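Local coordinates for heat shock protein 16 (Schizosaccharomyces pombe, PDB 3W1Z) that probably acts as a small heat shock chaperone, binding unfolded proteins under stress, and assembles into a 16-mer, at the interface of chains A and B and the interface of chains A and C. Residues are numbered along the deposited sequence; one frame, centred on the assembly and turned at random. Chains: chain A/B/C, Heat shock protein 16.

Contact 1: the interface of chains A and B. Residues chain A 67, 70, 72; chain B 88-89, 91.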
ATOM      1  N   ASP A  67      24.928 -32.933  31.627  1.00 40.39           N
ATOM      2  CA  ASP A  67      24.337 -34.209  32.015  1.00 38.52           C
ATOM      3  C   ASP A  67      24.387 -35.202  30.863  1.00 42.45           C
ATOM      4  O   ASP A  67      23.771 -34.974  29.817  1.00 47.78           O
ATOM      5  CB  ASP A  67      22.879 -34.012  32.437  1.00 47.64           C
ATOM      6  CG  ASP A  67      22.248 -35.274  33.022  1.00 58.08           C
ATOM      7  OD1 ASP A  67      22.902 -36.338  33.060  1.00 50.14           O
ATOM      8  OD2 ASP A  67      21.073 -35.192  33.434  1.00 59.37           O
ATOM      9  N   LYS A  70      24.669 -34.090  27.370  1.00 36.21           N
ATOM     10  CA  LYS A  70      23.873 -32.912  27.039  1.00 31.53           C
ATOM     11  C   LYS A  70      24.311 -31.688  27.831  1.00 34.03           C
ATOM     12  O   LYS A  70      24.270 -31.680  29.061  1.00 34.72           O
ATOM     13  CB  LYS A  70      22.377 -33.164  27.260  1.00 34.13           C
ATOM     14  CG  LYS A  70      21.746 -34.133  26.273  1.00 27.79           C
ATOM     15  CD  LYS A  70      21.881 -35.566  26.753  1.00 40.08           C
ATOM     16  CE  LYS A  70      22.261 -36.495  25.619  1.00 46.05           C
ATOM     17  NZ  LYS A  70      22.420 -37.896  26.094  1.00 49.93           N
ATOM     18  N   THR A  72      23.434 -28.057  28.893  1.00 31.09           N
ATOM     19  CA  THR A  72      22.323 -27.122  28.997  1.00 27.99           C
ATOM     20  C   THR A  72      22.793 -25.778  29.535  1.00 36.57           C
ATOM     21  O   THR A  72      23.378 -25.694  30.617  1.00 36.99           O
ATOM     22  CB  THR A  72      21.183 -27.674  29.877  1.00 32.37           C
ATOM     23  OG1 THR A  72      20.440 -28.650  29.135  1.00 32.54           O
ATOM     24  CG2 THR A  72      20.243 -26.556  30.300  1.00 38.99           C
TER
ATOM     25  N   GLY B  88      19.705 -29.358  34.621  1.00 60.20           N
ATOM     26  CA  GLY B  88      20.223 -29.831  33.347  1.00 53.91           C
ATOM     27  C   GLY B  88      19.299 -30.866  32.737  1.00 56.11           C
ATOM     28  O   GLY B  88      19.659 -31.560  31.785  1.00 52.57           O
ATOM     29  N   ASN B  89      18.095 -30.955  33.290  1.00 61.52           N
ATOM     30  CA  ASN B  89      17.124 -31.958  32.885  1.00 58.31           C
ATOM     31  C   ASN B  89      16.341 -31.609  31.623  1.00 48.64           C
ATOM     32  O   ASN B  89      15.707 -32.481  31.033  1.00 49.86           O
ATOM     33  CB  ASN B  89      16.166 -32.255  34.040  1.00 62.30           C
ATOM     34  CG  ASN B  89      16.868 -32.887  35.225  1.00 64.56           C
ATOM     35  OD1 ASN B  89      16.610 -32.539  36.374  1.00 69.81           O
ATOM     36  ND2 ASN B  89      17.768 -33.823  34.947  1.00 64.87           N
ATOM     37  N   ARG B  91      15.513 -31.105  27.862  1.00 40.64           N
ATOM     38  CA  ARG B  91      15.977 -31.749  26.643  1.00 31.11           C
ATOM     39  C   ARG B  91      15.436 -31.003  25.431  1.00 29.47           C
ATOM     40  O   ARG B  91      16.197 -30.473  24.626  1.00 32.57           O
ATOM     41  CB  ARG B  91      15.561 -33.219  26.617  1.00 25.62           C
ATOM     42  CG  ARG B  91      16.255 -34.066  27.675  1.00 42.74           C
ATOM     43  CD  ARG B  91      17.767 -34.029  27.497  1.00 43.26           C
ATOM     44  NE  ARG B  91      18.469 -34.797  28.520  1.00 41.24           N
ATOM     45  CZ  ARG B  91      18.987 -34.274  29.626  1.00 46.32           C
ATOM     46  NH1 ARG B  91      18.884 -32.972  29.858  1.00 33.09           N
ATOM     47  NH2 ARG B  91      19.610 -35.051  30.502  1.00 48.54           N
TER
HETATM   48  O   HOH W   1      22.442 -30.775  30.473  1.00 33.60           O
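B:Arg91 reaches A:Asp67 through a bend early in its chain (chi2 -60°), after which CG to NE runs out straight. On the other side CG of A:Asp67 stands anti to the backbone N (chi1 -173°), which turns the carboxylate toward chain B. The two meet as a loose salt bridge. NH2 of the B:Arg91 guanidinium lies 3.3 Å from OD2 of A:Asp67, and the hydrogen bond between them is weak. The carboxylate oxygen sits at the guanidinium edge, but the two planes stand 84° apart, and OD2 is the oxygen that approaches. The other terminal nitrogen turns back to its own chain: NH1 of B:Arg91 donates to the backbone O of B:Gly88 at 2.5 Å, in the guanidinium plane and in the carbonyl plane. This bond probably helps to fix the rotation of the group. A:Lys70 crosses the arginine at about a right angle, its CB over one guanidinium face and its CD 3.9 Å from NE of B:Arg91. A water joins the backbone O of A:Lys70 to that of B:Gly88. This modest patch sets the strands 62-67 and 70-77 of chain A against a loop and strand of chain B, in an interface without exact two-fold symmetry.

Contact 2: the interface of chains A and C. Residues chain A 13, 16, 37-39, 102; chain C 92, 94.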
ATOM      1  N   VAL A  13      16.371 -23.627  15.688  1.00 42.64           N
ATOM      2  CA  VAL A  13      16.157 -24.822  16.501  1.00 23.78           C
ATOM      3  C   VAL A  13      16.743 -24.573  17.895  1.00 22.00           C
ATOM      4  O   VAL A  13      17.905 -24.188  18.040  1.00 23.36           O
ATOM      5  CB  VAL A  13      16.679 -26.122  15.807  1.00 36.01           C
ATOM      6  CG1 VAL A  13      16.947 -25.872  14.329  1.00 31.01           C
ATOM      7  CG2 VAL A  13      17.920 -26.698  16.485  1.00 29.57           C
ATOM      8  N   LEU A  16      19.986 -28.226  20.180  1.00 16.49           N
ATOM      9  CA  LEU A  16      20.852 -28.667  19.088  1.00 20.48           C
ATOM     10  C   LEU A  16      21.161 -30.165  19.093  1.00 20.16           C
ATOM     11  O   LEU A  16      21.382 -30.762  20.147  1.00 17.04           O
ATOM     12  CB  LEU A  16      22.161 -27.871  19.099  1.00 18.44           C
ATOM     13  CG  LEU A  16      22.033 -26.346  19.106  1.00 22.02           C
ATOM     14  CD1 LEU A  16      23.401 -25.689  19.011  1.00 14.45           C
ATOM     15  CD2 LEU A  16      21.134 -25.877  17.978  1.00 18.45           C
ATOM     16  N   PRO A  37      19.617 -16.726  22.476  1.00 21.25           N
ATOM     17  CA  PRO A  37      21.046 -16.395  22.488  1.00 23.95           C
ATOM     18  C   PRO A  37      21.797 -17.219  21.451  1.00 24.51           C
ATOM     19  O   PRO A  37      21.703 -18.446  21.448  1.00 19.36           O
ATOM     20  CB  PRO A  37      21.483 -16.800  23.897  1.00 19.48           C
ATOM     21  CG  PRO A  37      20.241 -16.702  24.718  1.00 27.53           C
ATOM     22  CD  PRO A  37      19.125 -17.120  23.808  1.00 25.98           C
ATOM     23  N   SER A  38      22.541 -16.539  20.584  1.00 16.82           N
ATOM     24  CA  SER A  38      23.139 -17.180  19.420  1.00 19.51           C
ATOM     25  C   SER A  38      24.232 -18.163  19.810  1.00 19.89           C
ATOM     26  O   SER A  38      25.035 -17.895  20.703  1.00 19.15           O
ATOM     27  CB  SER A  38      23.677 -16.135  18.442  1.00 20.73           C
ATOM     28  OG  SER A  38      22.623 -15.374  17.885  1.00 21.48           O
ATOM     29  N   ILE A  39      24.259 -19.303  19.131  1.00 20.07           N
ATOM     30  CA  ILE A  39      25.173 -20.375  19.498  1.00 18.15           C
ATOM     31  C   ILE A  39      26.018 -20.883  18.334  1.00 16.53           C
ATOM     32  O   ILE A  39      25.495 -21.256  17.282  1.00 15.30           O
ATOM     33  CB  ILE A  39      24.415 -21.551  20.150  1.00 18.64           C
ATOM     34  CG1 ILE A  39      23.861 -21.131  21.513  1.00 12.14           C
ATOM     35  CG2 ILE A  39      25.323 -22.764  20.294  1.00 12.36           C
ATOM     36  CD1 ILE A  39      23.107 -22.225  22.229  1.00 15.40           C
ATOM     37  N   ARG A 102      18.760 -23.518  26.600  1.00 28.81           N
ATOM     38  CA  ARG A 102      19.114 -24.226  25.370  1.00 27.02           C
ATOM     39  C   ARG A 102      19.985 -25.451  25.642  1.00 29.20           C
ATOM     40  O   ARG A 102      20.935 -25.391  26.426  1.00 23.20           O
ATOM     41  CB  ARG A 102      19.799 -23.290  24.366  1.00 17.45           C
ATOM     42  CG  ARG A 102      18.921 -22.138  23.890  1.00 27.24           C
ATOM     43  CD  ARG A 102      19.528 -21.410  22.695  1.00 13.44           C
ATOM     44  NE  ARG A 102      19.364 -22.152  21.447  1.00 10.29           N
ATOM     45  CZ  ARG A 102      19.903 -21.791  20.287  1.00 16.50           C
ATOM     46  NH1 ARG A 102      20.650 -20.698  20.214  1.00 15.59           N
ATOM     47  NH2 ARG A 102      19.702 -22.525  19.200  1.00 10.84           N
TER
ATOM     48  N   TRP C  92      27.751 -26.152  14.417  1.00 22.44           N
ATOM     49  CA  TRP C  92      26.578 -25.282  14.362  1.00 22.60           C
ATOM     50  C   TRP C  92      26.991 -23.812  14.356  1.00 25.45           C
ATOM     51  O   TRP C  92      27.821 -23.401  15.163  1.00 21.92           O
ATOM     52  CB  TRP C  92      25.669 -25.557  15.559  1.00 18.66           C
ATOM     53  CG  TRP C  92      24.264 -25.090  15.369  1.00 22.91           C
ATOM     54  CD1 TRP C  92      23.716 -23.924  15.819  1.00 21.66           C
ATOM     55  CD2 TRP C  92      23.222 -25.784  14.675  1.00 28.24           C
ATOM     56  NE1 TRP C  92      22.395 -23.849  15.448  1.00 22.89           N
ATOM     57  CE2 TRP C  92      22.067 -24.979  14.744  1.00 30.78           C
ATOM     58  CE3 TRP C  92      23.152 -27.007  14.002  1.00 19.83           C
ATOM     59  CZ2 TRP C  92      20.858 -25.358  14.166  1.00 23.16           C
ATOM     60  CZ3 TRP C  92      21.952 -27.381  13.429  1.00 24.80           C
ATOM     61  CH2 TRP C  92      20.821 -26.559  13.514  1.00 24.30           C
ATOM     62  N   GLU C  94      25.218 -20.014  14.486  1.00 25.65           N
ATOM     63  CA  GLU C  94      24.264 -18.907  14.489  1.00 17.27           C
ATOM     64  C   GLU C  94      24.901 -17.511  14.482  1.00 24.90           C
ATOM     65  O   GLU C  94      24.213 -16.514  14.263  1.00 23.13           O
ATOM     66  CB  GLU C  94      23.282 -19.048  15.654  1.00 16.58           C
ATOM     67  CG  GLU C  94      22.275 -20.166  15.448  1.00 15.93           C
ATOM     68  CD  GLU C  94      21.665 -20.651  16.744  1.00 17.19           C
ATOM     69  OE1 GLU C  94      21.850 -19.977  17.778  1.00 16.46           O
ATOM     70  OE2 GLU C  94      21.007 -21.713  16.729  1.00 20.40           O
TER
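A:Leu16 lays its two methyl groups over one face of the C:Trp92 indole. CD2 of A:Leu16 sits 3.6 Å from the centroid of the five-membered ring, a CH-pi contact, and CD1 lies near CD1 and CG of the indole. A:Val13 meets the six-membered part, its CG1 3.9 Å from CZ2 of C:Trp92. With chi1 at -160°, CG points away from the backbone N of C:Trp92 and the indole reaches chain A. Its polar edge turns to its own chain: NE1 of C:Trp92 donates to OE2 of C:Glu94 at 2.9 Å, from above the carboxylate plane. Further out lies the ion pair. A:Arg102 and C:Glu94 approach from opposite directions with their planes 2° apart. NH1 of A:Arg102 donates to OE1 of C:Glu94 at 2.8 Å and NH2 to OE2, both through syn lone pairs and nearly straight. The same nitrogens donate to the backbone O of A:Pro37, in the guanidinium plane, and of A:Val13, tilted from it, which helps to position the group. A glutamine in place of C:Glu94 would probably leave the A:Arg102 charge without its mate and weaken the paired grip. The backbones join too, N of C:Glu94 donating to O of A:Ile39 at 3.1 Å. Each carboxylate oxygen accepts twice, for N of A:Ile39 also donates to OE1 of C:Glu94 at 2.8 Å, from above the carboxylate plane.

Contact 3: the interface of chains A and C. Residues chain A 38, 53-55, 121-122; chain C 54-55, 95.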
ATOM      1  N   SER A  38      22.541 -16.539  20.584  1.00 16.82           N
ATOM      2  CA  SER A  38      23.139 -17.180  19.420  1.00 19.51           C
ATOM      3  C   SER A  38      24.232 -18.163  19.810  1.00 19.89           C
ATOM      4  O   SER A  38      25.035 -17.895  20.703  1.00 19.15           O
ATOM      5  CB  SER A  38      23.677 -16.135  18.442  1.00 20.73           C
ATOM      6  OG  SER A  38      22.623 -15.374  17.885  1.00 21.48           O
ATOM      7  N   GLU A  53      26.211 -16.138  22.718  1.00 21.45           N
ATOM      8  CA  GLU A  53      26.148 -14.691  22.876  1.00 23.11           C
ATOM      9  C   GLU A  53      25.145 -14.312  23.958  1.00 19.70           C
ATOM     10  O   GLU A  53      23.963 -14.638  23.863  1.00 18.14           O
ATOM     11  CB  GLU A  53      25.769 -14.015  21.557  1.00 18.34           C
ATOM     12  CG  GLU A  53      26.837 -14.097  20.481  1.00 17.77           C
ATOM     13  CD  GLU A  53      26.424 -13.386  19.207  1.00 19.92           C
ATOM     14  OE1 GLU A  53      25.323 -12.798  19.186  1.00 21.82           O
ATOM     15  OE2 GLU A  53      27.197 -13.420  18.227  1.00 20.56           O
ATOM     16  N   LEU A  54      25.625 -13.620  24.987  1.00 19.19           N
ATOM     17  CA  LEU A  54      24.766 -13.173  26.077  1.00 20.17           C
ATOM     18  C   LEU A  54      25.102 -11.740  26.485  1.00 31.06           C
ATOM     19  O   LEU A  54      25.594 -11.510  27.589  1.00 32.12           O
ATOM     20  CB  LEU A  54      24.917 -14.103  27.285  1.00 28.26           C
ATOM     21  CG  LEU A  54      24.445 -15.552  27.136  1.00 26.94           C
ATOM     22  CD1 LEU A  54      24.924 -16.401  28.303  1.00 23.90           C
ATOM     23  CD2 LEU A  54      22.933 -15.607  27.023  1.00 25.25           C
ATOM     24  N   PRO A  55      24.836 -10.770  25.597  1.00 28.38           N
ATOM     25  CA  PRO A  55      25.159  -9.375  25.917  1.00 29.79           C
ATOM     26  C   PRO A  55      24.278  -8.820  27.034  1.00 36.44           C
ATOM     27  O   PRO A  55      23.072  -9.065  27.050  1.00 33.43           O
ATOM     28  CB  PRO A  55      24.877  -8.642  24.602  1.00 22.16           C
ATOM     29  CG  PRO A  55      23.856  -9.482  23.919  1.00 24.95           C
ATOM     30  CD  PRO A  55      24.194 -10.899  24.276  1.00 24.55           C
ATOM     31  N   ASN A 121      33.081 -10.391  27.663  1.00 36.97           N
ATOM     32  CA  ASN A 121      32.450  -9.498  26.692  1.00 30.52           C
ATOM     33  C   ASN A 121      31.064  -9.959  26.260  1.00 23.86           C
ATOM     34  O   ASN A 121      30.699  -9.838  25.091  1.00 21.41           O
ATOM     35  CB  ASN A 121      33.346  -9.308  25.465  1.00 31.35           C
ATOM     36  CG  ASN A 121      34.670  -8.656  25.806  1.00 44.24           C
ATOM     37  OD1 ASN A 121      34.737  -7.770  26.657  1.00 44.61           O
ATOM     38  ND2 ASN A 121      35.733  -9.094  25.142  1.00 32.05           N
ATOM     39  N   GLY A 122      30.298 -10.491  27.205  1.00 26.79           N
ATOM     40  CA  GLY A 122      28.959 -10.971  26.917  1.00 31.41           C
ATOM     41  C   GLY A 122      28.957 -12.253  26.107  1.00 29.88           C
ATOM     42  O   GLY A 122      27.911 -12.699  25.641  1.00 27.01           O
TER
ATOM     43  N   LEU C  54      26.801  -5.826  22.021  1.00 24.70           N
ATOM     44  CA  LEU C  54      28.032  -6.179  21.322  1.00 26.46           C
ATOM     45  C   LEU C  54      28.739  -7.370  21.969  1.00 24.80           C
ATOM     46  O   LEU C  54      29.843  -7.224  22.496  1.00 23.50           O
ATOM     47  CB  LEU C  54      28.979  -4.976  21.288  1.00 24.42           C
ATOM     48  CG  LEU C  54      28.487  -3.714  20.577  1.00 26.40           C
ATOM     49  CD1 LEU C  54      29.482  -2.574  20.751  1.00 31.17           C
ATOM     50  CD2 LEU C  54      28.243  -3.994  19.104  1.00 22.60           C
ATOM     51  N   PRO C  55      28.108  -8.557  21.934  1.00 28.70           N
ATOM     52  CA  PRO C  55      28.748  -9.741  22.520  1.00 27.49           C
ATOM     53  C   PRO C  55      29.944 -10.211  21.696  1.00 21.12           C
ATOM     54  O   PRO C  55      29.873 -10.241  20.469  1.00 25.80           O
ATOM     55  CB  PRO C  55      27.632 -10.788  22.491  1.00 27.27           C
ATOM     56  CG  PRO C  55      26.778 -10.386  21.345  1.00 20.01           C
ATOM     57  CD  PRO C  55      26.810  -8.883  21.315  1.00 16.79           C
ATOM     58  N   ARG C  95      26.210 -17.440  14.706  1.00 29.77           N
ATOM     59  CA  ARG C  95      26.858 -16.149  14.933  1.00 23.33           C
ATOM     60  C   ARG C  95      27.235 -15.432  13.643  1.00 21.23           C
ATOM     61  O   ARG C  95      27.679 -16.050  12.678  1.00 27.93           O
ATOM     62  CB  ARG C  95      28.085 -16.297  15.839  1.00 25.24           C
ATOM     63  CG  ARG C  95      27.754 -16.608  17.291  1.00 24.19           C
ATOM     64  CD  ARG C  95      28.992 -16.528  18.171  1.00 23.10           C
ATOM     65  NE  ARG C  95      29.475 -15.157  18.319  1.00 15.92           N
ATOM     66  CZ  ARG C  95      30.718 -14.833  18.662  1.00 17.71           C
ATOM     67  NH1 ARG C  95      31.618 -15.782  18.882  1.00 27.52           N
ATOM     68  NH2 ARG C  95      31.067 -13.560  18.773  1.00 27.52           N
TER
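The guanidinium of C:Arg95 takes OE2 of A:Glu53 at its edge, in its own plane. The carboxylate stands steeply to it, the two planes 79° apart. NE of C:Arg95 donates to OE2 of A:Glu53 at 2.9 Å, with an angle of 159° at the hydrogen. The bond uses the anti lone pair, away from the other oxygen, and is also a salt bridge. A bend in the arginine chain (chi3 69°) turns NE toward the acid, while CG of C:Arg95 lies 3.4 Å from the same OE2. The glutamate reaches over with its chain extended beyond CG. The C:Pro55 ring packs against this stem. Its CG is 3.7 Å from CD of A:Glu53, and its CB touches the glutamate CB. The acid is thus held by charge at one oxygen and by ring carbons along its length. C:Pro55 also meets its counterpart, with CD 3.8 Å from CB of A:Pro55. Its CB packs near the backbone O of A:Gly122. Chain A hides 60 Å² of C:Pro55. The patch joins the end of strand 47-53 and the loop at 121-122 of chain A to loops of chain C. It belongs to a two-fold interface, where the two copies of the proline meet.

Contact 2 and contact 3 lie in the same A-C interface, their C-alpha centres about 12 Å apart, and share A:Ser38. That interface is two-fold symmetric, so both recur with the chains exchanged. On chain C, neighbouring residues around the end of strand 90-93 serve both. Contact 1 belongs to the A-B interface, its C-alpha centre about 15 Å from that of contact 2 and about 22 Å from that of contact 3. It uses residues 88, 89 and 91 of chain B. Adjoining parts of one segment thus serve two kinds of interface, which may relate to the nonequivalence reported for the 16-mer.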